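Local coordinates for protein anaphase-promoting complex subunit cut9 (Schizosaccharomyces pombe, PDB 2XPI) that serves as a tetratricopeptide-repeat subunit of the anaphase-promoting complex, the E3 ubiquitin ligase controlling mitosis and G1, forming homodimers and binding hcn1, at residues A[335-340]-A[366-371]; A[481-486]-A[519-524]. All coordinates share one frame; numbering follows the deposited sequence.

Contact 1: residues A[335-340]-A[366-371]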
ATOM      1  N   ASP A 335      -8.691  15.637 -18.629  1.00 62.61           N
ATOM      2  CA  ASP A 335      -8.123  14.550 -17.815  1.00 59.46           C
ATOM      3  C   ASP A 335      -6.819  14.958 -17.135  1.00 58.63           C
ATOM      4  O   ASP A 335      -5.746  14.513 -17.526  1.00 58.93           O
ATOM      5  CB  ASP A 335      -7.879  13.298 -18.660  1.00 59.12           C
ATOM      6  CG  ASP A 335      -7.533  12.069 -17.811  1.00 60.45           C
ATOM      7  OD1 ASP A 335      -7.467  12.187 -16.553  1.00 60.51           O
ATOM      8  OD2 ASP A 335      -7.325  10.979 -18.406  1.00 59.69           O
ATOM      9  N   PRO A 336      -6.916  15.780 -16.083  1.00 57.15           N
ATOM     10  CA  PRO A 336      -5.759  16.445 -15.471  1.00 52.99           C
ATOM     11  C   PRO A 336      -4.802  15.465 -14.837  1.00 53.33           C
ATOM     12  O   PRO A 336      -3.658  15.822 -14.558  1.00 56.06           O
ATOM     13  CB  PRO A 336      -6.379  17.325 -14.385  1.00 52.63           C
ATOM     14  CG  PRO A 336      -7.880  17.317 -14.652  1.00 55.88           C
ATOM     15  CD  PRO A 336      -8.166  16.030 -15.344  1.00 57.09           C
ATOM     16  N   TYR A 337      -5.250  14.242 -14.605  1.00 53.78           N
ATOM     17  CA  TYR A 337      -4.376  13.241 -13.999  1.00 53.98           C
ATOM     18  C   TYR A 337      -3.819  12.296 -15.038  1.00 53.39           C
ATOM     19  O   TYR A 337      -3.266  11.253 -14.698  1.00 53.33           O
ATOM     20  CB  TYR A 337      -5.099  12.434 -12.918  1.00 55.10           C
ATOM     21  CG  TYR A 337      -5.550  13.256 -11.745  1.00 57.05           C
ATOM     22  CD1 TYR A 337      -4.837  13.242 -10.560  1.00 58.62           C
ATOM     23  CD2 TYR A 337      -6.687  14.055 -11.825  1.00 58.39           C
ATOM     24  CE1 TYR A 337      -5.248  13.992  -9.474  1.00 61.58           C
ATOM     25  CE2 TYR A 337      -7.106  14.809 -10.750  1.00 61.06           C
ATOM     26  CZ  TYR A 337      -6.377  14.773  -9.571  1.00 63.91           C
ATOM     27  OH  TYR A 337      -6.773  15.521  -8.485  1.00 67.23           O
ATOM     28  N   ASN A 338      -3.974  12.636 -16.311  1.00 52.61           N
ATOM     29  CA  ASN A 338      -3.289  11.863 -17.330  1.00 51.71           C
ATOM     30  C   ASN A 338      -1.800  12.246 -17.417  1.00 54.90           C
ATOM     31  O   ASN A 338      -1.451  13.415 -17.611  1.00 58.21           O
ATOM     32  CB  ASN A 338      -3.971  11.980 -18.684  1.00 48.02           C
ATOM     33  CG  ASN A 338      -3.290  11.130 -19.722  1.00 46.03           C
ATOM     34  OD1 ASN A 338      -2.066  10.990 -19.704  1.00 48.47           O
ATOM     35  ND2 ASN A 338      -4.061  10.546 -20.620  1.00 41.87           N
ATOM     36  N   LEU A 339      -0.931  11.256 -17.261  1.00 52.56           N
ATOM     37  CA  LEU A 339       0.495  11.512 -17.143  1.00 51.31           C
ATOM     38  C   LEU A 339       1.273  11.193 -18.417  1.00 52.11           C
ATOM     39  O   LEU A 339       2.357  11.739 -18.647  1.00 52.79           O
ATOM     40  CB  LEU A 339       1.066  10.731 -15.962  1.00 50.84           C
ATOM     41  CG  LEU A 339       1.454  11.604 -14.768  1.00 51.35           C
ATOM     42  CD1 LEU A 339       0.598  12.864 -14.746  1.00 52.08           C
ATOM     43  CD2 LEU A 339       1.357  10.836 -13.462  1.00 49.68           C
ATOM     44  N   ASP A 340       0.715  10.318 -19.246  1.00 51.64           N
ATOM     45  CA  ASP A 340       1.343   9.931 -20.502  1.00 53.15           C
ATOM     46  C   ASP A 340       1.430  11.102 -21.459  1.00 53.88           C
ATOM     47  O   ASP A 340       2.164  11.066 -22.436  1.00 54.50           O
ATOM     48  CB  ASP A 340       0.532   8.837 -21.181  1.00 55.82           C
ATOM     49  CG  ASP A 340       0.464   7.557 -20.367  1.00 58.81           C
ATOM     50  OD1 ASP A 340      -0.565   6.857 -20.514  1.00 61.50           O
ATOM     51  OD2 ASP A 340       1.421   7.247 -19.604  1.00 56.15           O
ATOM     52  N   VAL A 366       5.925  18.076  -9.018  1.00 56.42           N
ATOM     53  CA  VAL A 366       6.715  17.617  -7.875  1.00 60.86           C
ATOM     54  C   VAL A 366       5.890  17.689  -6.603  1.00 67.32           C
ATOM     55  O   VAL A 366       6.143  16.956  -5.652  1.00 68.86           O
ATOM     56  CB  VAL A 366       8.063  18.344  -7.681  1.00 58.12           C
ATOM     57  CG1 VAL A 366       8.570  18.884  -8.994  1.00 56.52           C
ATOM     58  CG2 VAL A 366       7.935  19.419  -6.640  1.00 57.86           C
ATOM     59  N   ASP A 367       4.886  18.554  -6.592  1.00 72.04           N
ATOM     60  CA  ASP A 367       3.996  18.605  -5.444  1.00 77.18           C
ATOM     61  C   ASP A 367       3.145  17.346  -5.322  1.00 75.22           C
ATOM     62  O   ASP A 367       2.991  16.813  -4.231  1.00 76.22           O
ATOM     63  CB  ASP A 367       3.095  19.837  -5.469  1.00 83.31           C
ATOM     64  CG  ASP A 367       2.275  19.974  -4.195  1.00 91.74           C
ATOM     65  OD1 ASP A 367       1.120  20.456  -4.265  1.00 95.66           O
ATOM     66  OD2 ASP A 367       2.785  19.582  -3.115  1.00 94.07           O
ATOM     67  N   ARG A 368       2.602  16.866  -6.436  1.00 73.74           N
ATOM     68  CA  ARG A 368       1.637  15.764  -6.387  1.00 73.52           C
ATOM     69  C   ARG A 368       2.191  14.415  -6.855  1.00 71.02           C
ATOM     70  O   ARG A 368       1.640  13.373  -6.516  1.00 72.78           O
ATOM     71  CB  ARG A 368       0.369  16.117  -7.168  1.00 75.13           C
ATOM     72  CG  ARG A 368       0.559  16.143  -8.666  1.00 77.17           C
ATOM     73  CD  ARG A 368      -0.631  16.772  -9.367  1.00 81.99           C
ATOM     74  NE  ARG A 368      -1.232  17.814  -8.543  1.00 88.44           N
ATOM     75  CZ  ARG A 368      -2.545  17.949  -8.361  1.00 95.47           C
ATOM     76  NH1 ARG A 368      -3.391  17.112  -8.961  1.00 96.78           N
ATOM     77  NH2 ARG A 368      -3.019  18.920  -7.582  1.00 99.00           N
ATOM     78  N   HIS A 369       3.274  14.428  -7.629  1.00 67.00           N
ATOM     79  CA  HIS A 369       3.881  13.184  -8.098  1.00 63.04           C
ATOM     80  C   HIS A 369       5.401  13.173  -7.936  1.00 60.10           C
ATOM     81  O   HIS A 369       6.129  13.018  -8.906  1.00 57.16           O
ATOM     82  CB  HIS A 369       3.546  12.932  -9.564  1.00 61.44           C
ATOM     83  CG  HIS A 369       2.082  12.829  -9.849  1.00 65.18           C
ATOM     84  ND1 HIS A 369       1.301  11.793  -9.378  1.00 67.85           N
ATOM     85  CD2 HIS A 369       1.261  13.615 -10.588  1.00 65.70           C
ATOM     86  CE1 HIS A 369       0.061  11.954  -9.806  1.00 68.49           C
ATOM     87  NE2 HIS A 369       0.009  13.051 -10.543  1.00 66.79           N
ATOM     88  N   PRO A 370       5.889  13.309  -6.704  1.00 60.02           N
ATOM     89  CA  PRO A 370       7.343  13.331  -6.535  1.00 57.58           C
ATOM     90  C   PRO A 370       7.946  11.961  -6.832  1.00 57.04           C
ATOM     91  O   PRO A 370       9.150  11.817  -7.005  1.00 58.10           O
ATOM     92  CB  PRO A 370       7.519  13.660  -5.045  1.00 58.34           C
ATOM     93  CG  PRO A 370       6.133  14.018  -4.528  1.00 59.22           C
ATOM     94  CD  PRO A 370       5.175  13.323  -5.416  1.00 59.80           C
ATOM     95  N   GLU A 371       7.113  10.944  -6.887  1.00 58.20           N
ATOM     96  CA  GLU A 371       7.621   9.587  -7.009  1.00 60.19           C
ATOM     97  C   GLU A 371       7.590   9.094  -8.452  1.00 58.29           C
ATOM     98  O   GLU A 371       7.943   7.947  -8.722  1.00 58.59           O
ATOM     99  CB  GLU A 371       6.838   8.634  -6.086  1.00 65.14           C
ATOM    100  CG  GLU A 371       5.460   8.199  -6.611  1.00 68.75           C
ATOM    101  CD  GLU A 371       4.426   9.337  -6.673  1.00 72.65           C
ATOM    102  OE1 GLU A 371       4.619  10.369  -5.986  1.00 74.03           O
ATOM    103  OE2 GLU A 371       3.415   9.190  -7.410  1.00 73.23           O
TER
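L339 and H369 meet where two inter-helix turns of the tetratricopeptide-repeat (TPR) solenoid face each other: the turn between helices 321-334 and 342-352, and the end of helix 355-368, which closes TPR 8. L339 CD2 stands over the centre of the H369 ring, 3.9 Å from the centroid and 8° off the normal, which meets the geometry of a CH-pi contact. H369 has just left the helix; chi1 -59° sets CG anti to the carbonyl carbon and sends the ring toward the loop, and chi2 -67° turns a face to L339. With an alanine in place of H369, the L339 methyl would probably lose its aromatic surface and a gap open between loop and helix end. The R368 side chain bends at chi3, and its NH1 comes 3.7 Å from Y337 CE1 and 3.8 Å from Y337 OH, with the two planes oblique; this is van der Waals contact, without a polar bond. R368 NE makes a long, weak ion pair with D364. The loop also faces the dimer partner: D335 forms a salt bridge to R135 of the second subunit and Y337 packs on C138 there, while a bound gold cyanide lies about 4 Å from the Y337 side chain. At the edge of the H369 ring, in its plane, E371 OE2 lies 3.9 Å from H369 ND1, too far for a hydrogen bond.

Contact 2: residues A[481-486]-A[519-524]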
ATOM      1  N   LEU A 481      22.665  16.497 -42.948  1.00 43.92           N
ATOM      2  CA  LEU A 481      23.190  15.893 -44.162  1.00 45.82           C
ATOM      3  C   LEU A 481      23.926  16.941 -45.005  1.00 48.10           C
ATOM      4  O   LEU A 481      24.870  16.621 -45.734  1.00 47.51           O
ATOM      5  CB  LEU A 481      22.057  15.289 -44.980  1.00 46.05           C
ATOM      6  CG  LEU A 481      21.574  13.923 -44.525  1.00 45.82           C
ATOM      7  CD1 LEU A 481      20.193  13.636 -45.108  1.00 46.30           C
ATOM      8  CD2 LEU A 481      22.600  12.868 -44.929  1.00 45.54           C
ATOM      9  N   GLY A 482      23.488  18.195 -44.888  1.00 49.09           N
ATOM     10  CA  GLY A 482      24.058  19.286 -45.655  1.00 51.20           C
ATOM     11  C   GLY A 482      25.398  19.735 -45.110  1.00 51.23           C
ATOM     12  O   GLY A 482      26.292  20.077 -45.869  1.00 53.32           O
ATOM     13  N   VAL A 483      25.534  19.732 -43.791  1.00 48.97           N
ATOM     14  CA  VAL A 483      26.801  20.051 -43.153  1.00 50.27           C
ATOM     15  C   VAL A 483      27.861  18.988 -43.468  1.00 55.96           C
ATOM     16  O   VAL A 483      29.062  19.238 -43.391  1.00 58.40           O
ATOM     17  CB  VAL A 483      26.636  20.186 -41.634  1.00 44.82           C
ATOM     18  CG1 VAL A 483      27.994  20.279 -40.955  1.00 43.94           C
ATOM     19  CG2 VAL A 483      25.805  21.411 -41.320  1.00 43.62           C
ATOM     20  N   VAL A 484      27.398  17.806 -43.843  1.00 57.05           N
ATOM     21  CA  VAL A 484      28.279  16.695 -44.141  1.00 58.72           C
ATOM     22  C   VAL A 484      28.737  16.802 -45.584  1.00 60.00           C
ATOM     23  O   VAL A 484      29.914  16.651 -45.876  1.00 64.68           O
ATOM     24  CB  VAL A 484      27.577  15.329 -43.832  1.00 58.56           C
ATOM     25  CG1 VAL A 484      28.012  14.231 -44.775  1.00 58.10           C
ATOM     26  CG2 VAL A 484      27.819  14.936 -42.393  1.00 57.73           C
ATOM     27  N   ALA A 485      27.814  17.090 -46.490  1.00 57.14           N
ATOM     28  CA  ALA A 485      28.187  17.276 -47.883  1.00 56.41           C
ATOM     29  C   ALA A 485      29.134  18.458 -48.005  1.00 57.15           C
ATOM     30  O   ALA A 485      30.028  18.453 -48.817  1.00 61.12           O
ATOM     31  CB  ALA A 485      26.963  17.496 -48.729  1.00 57.16           C
ATOM     32  N   PHE A 486      28.925  19.479 -47.186  1.00 55.52           N
ATOM     33  CA  PHE A 486      29.785  20.647 -47.175  1.00 54.98           C
ATOM     34  C   PHE A 486      31.153  20.301 -46.590  1.00 58.84           C
ATOM     35  O   PHE A 486      32.160  20.880 -46.978  1.00 62.38           O
ATOM     36  CB  PHE A 486      29.114  21.780 -46.385  1.00 51.24           C
ATOM     37  CG  PHE A 486      29.970  23.007 -46.209  1.00 50.50           C
ATOM     38  CD1 PHE A 486      30.936  23.063 -45.214  1.00 49.74           C
ATOM     39  CD2 PHE A 486      29.795  24.114 -47.014  1.00 53.24           C
ATOM     40  CE1 PHE A 486      31.732  24.198 -45.042  1.00 50.22           C
ATOM     41  CE2 PHE A 486      30.583  25.260 -46.847  1.00 54.32           C
ATOM     42  CZ  PHE A 486      31.550  25.293 -45.854  1.00 52.68           C
ATOM     43  N   TRP A 519      20.242  28.973 -42.747  1.00 44.99           N
ATOM     44  CA  TRP A 519      20.378  30.072 -43.697  1.00 44.31           C
ATOM     45  C   TRP A 519      21.841  30.438 -43.873  1.00 44.66           C
ATOM     46  O   TRP A 519      22.343  30.522 -44.990  1.00 44.33           O
ATOM     47  CB  TRP A 519      19.610  31.292 -43.207  1.00 43.90           C
ATOM     48  CG  TRP A 519      18.173  31.275 -43.572  1.00 44.40           C
ATOM     49  CD1 TRP A 519      17.115  31.107 -42.726  1.00 44.13           C
ATOM     50  CD2 TRP A 519      17.621  31.415 -44.889  1.00 45.43           C
ATOM     51  NE1 TRP A 519      15.937  31.148 -43.435  1.00 45.71           N
ATOM     52  CE2 TRP A 519      16.220  31.344 -44.763  1.00 45.19           C
ATOM     53  CE3 TRP A 519      18.176  31.607 -46.161  1.00 46.91           C
ATOM     54  CZ2 TRP A 519      15.361  31.446 -45.864  1.00 44.68           C
ATOM     55  CZ3 TRP A 519      17.317  31.720 -47.258  1.00 46.87           C
ATOM     56  CH2 TRP A 519      15.926  31.635 -47.096  1.00 45.96           C
ATOM     57  N   ALA A 520      22.531  30.656 -42.759  1.00 44.09           N
ATOM     58  CA  ALA A 520      23.950  30.957 -42.826  1.00 41.70           C
ATOM     59  C   ALA A 520      24.667  29.772 -43.454  1.00 45.06           C
ATOM     60  O   ALA A 520      25.553  29.971 -44.270  1.00 47.92           O
ATOM     61  CB  ALA A 520      24.507  31.275 -41.464  1.00 37.17           C
ATOM     62  N   ASN A 521      24.273  28.546 -43.110  1.00 43.80           N
ATOM     63  CA  ASN A 521      24.853  27.380 -43.776  1.00 46.75           C
ATOM     64  C   ASN A 521      24.741  27.471 -45.300  1.00 46.19           C
ATOM     65  O   ASN A 521      25.713  27.280 -46.023  1.00 48.65           O
ATOM     66  CB  ASN A 521      24.220  26.065 -43.293  1.00 49.65           C
ATOM     67  CG  ASN A 521      24.650  25.682 -41.887  1.00 52.12           C
ATOM     68  OD1 ASN A 521      25.553  26.289 -41.310  1.00 55.57           O
ATOM     69  ND2 ASN A 521      24.003  24.665 -41.327  1.00 50.78           N
ATOM     70  N   LEU A 522      23.546  27.750 -45.788  1.00 43.62           N
ATOM     71  CA  LEU A 522      23.323  27.880 -47.215  1.00 45.07           C
ATOM     72  C   LEU A 522      24.220  28.985 -47.763  1.00 50.53           C
ATOM     73  O   LEU A 522      24.786  28.858 -48.846  1.00 52.68           O
ATOM     74  CB  LEU A 522      21.864  28.224 -47.460  1.00 44.32           C
ATOM     75  CG  LEU A 522      21.399  28.404 -48.890  1.00 47.24           C
ATOM     76  CD1 LEU A 522      21.381  27.069 -49.608  1.00 48.39           C
ATOM     77  CD2 LEU A 522      20.012  29.042 -48.864  1.00 46.10           C
ATOM     78  N   GLY A 523      24.358  30.069 -47.001  1.00 50.57           N
ATOM     79  CA  GLY A 523      25.274  31.139 -47.358  1.00 51.29           C
ATOM     80  C   GLY A 523      26.732  30.720 -47.466  1.00 52.16           C
ATOM     81  O   GLY A 523      27.464  31.243 -48.302  1.00 53.50           O
ATOM     82  N   HIS A 524      27.161  29.786 -46.615  1.00 52.38           N
ATOM     83  CA  HIS A 524      28.535  29.273 -46.630  1.00 51.84           C
ATOM     84  C   HIS A 524      28.778  28.341 -47.815  1.00 52.75           C
ATOM     85  O   HIS A 524      29.866  28.310 -48.374  1.00 54.99           O
ATOM     86  CB  HIS A 524      28.870  28.545 -45.326  1.00 50.21           C
ATOM     87  CG  HIS A 524      29.329  29.449 -44.227  1.00 50.99           C
ATOM     88  ND1 HIS A 524      28.590  29.668 -43.085  1.00 50.04           N
ATOM     89  CD2 HIS A 524      30.446  30.199 -44.099  1.00 54.34           C
ATOM     90  CE1 HIS A 524      29.232  30.510 -42.298  1.00 50.54           C
ATOM     91  NE2 HIS A 524      30.367  30.843 -42.888  1.00 53.83           N
TER
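F486 meets the backbone of H524 with the rim of its ring: CE2 lies 3.5 Å from H524 O, and that oxygen sits near the ring plane, so the aromatic edge, not a face, is turned to the carbonyl. The neighbouring H524 CB is 4.0 Å from the same F486 CE2, which makes the histidine's part in the contact one of backbone and CB rather than of its imidazole. F486 reaches across because its CG is anti to the backbone N (chi1 175°), carrying the ring away from its own helix toward 519-524. One turn earlier, V483 CG2 touches N521 ND2 at 3.7 Å, where the backbones are also nearer, with V483 CA 7.6 Å from N521 CA against 8.7 Å between the CA atoms of F486 and H524. A methyl against an amide nitrogen is van der Waals contact alone, and the amide spends its polar ends elsewhere: N521 OD1 and ND2 both hydrogen-bond to the backbone of another protein chain, probably hcn1, which fixes the rotation of the group. Both helices open their TPR motifs, 475-487 in TPR 12 and 516-528 in TPR 13, within the 8 and 10-13 set that binds hcn1; first helices of TPR motifs characteristically line the concave groove of the superhelix. V483, F486 and H524 all pack on apolar side chains of that bound chain. Helix 491-507 packs against both segments: M491 lies against F486, and F498 against N521 and L522. V483 also touches M452 of helix 442-454.

Contact 1 lies at the surface, with none of its four touching residues buried, whereas three of the four in contact 2 are buried, although contact 2 is farther from the chain's centre (about 31 Å against 17 Å, between centres). The centres of contact 1 and contact 2 are about 43 Å apart; the two share no helix and follow one another along the chain. Contact 1 joins a loop to a helix end through ring-face and guanidinium packing beside the second copy of the protein. Contact 2 sets helix against helix, meeting through a ring edge, a methyl and an amide, beside a different protein. D335 in contact 1 and N521 in contact 2 make polar bonds to partner chains.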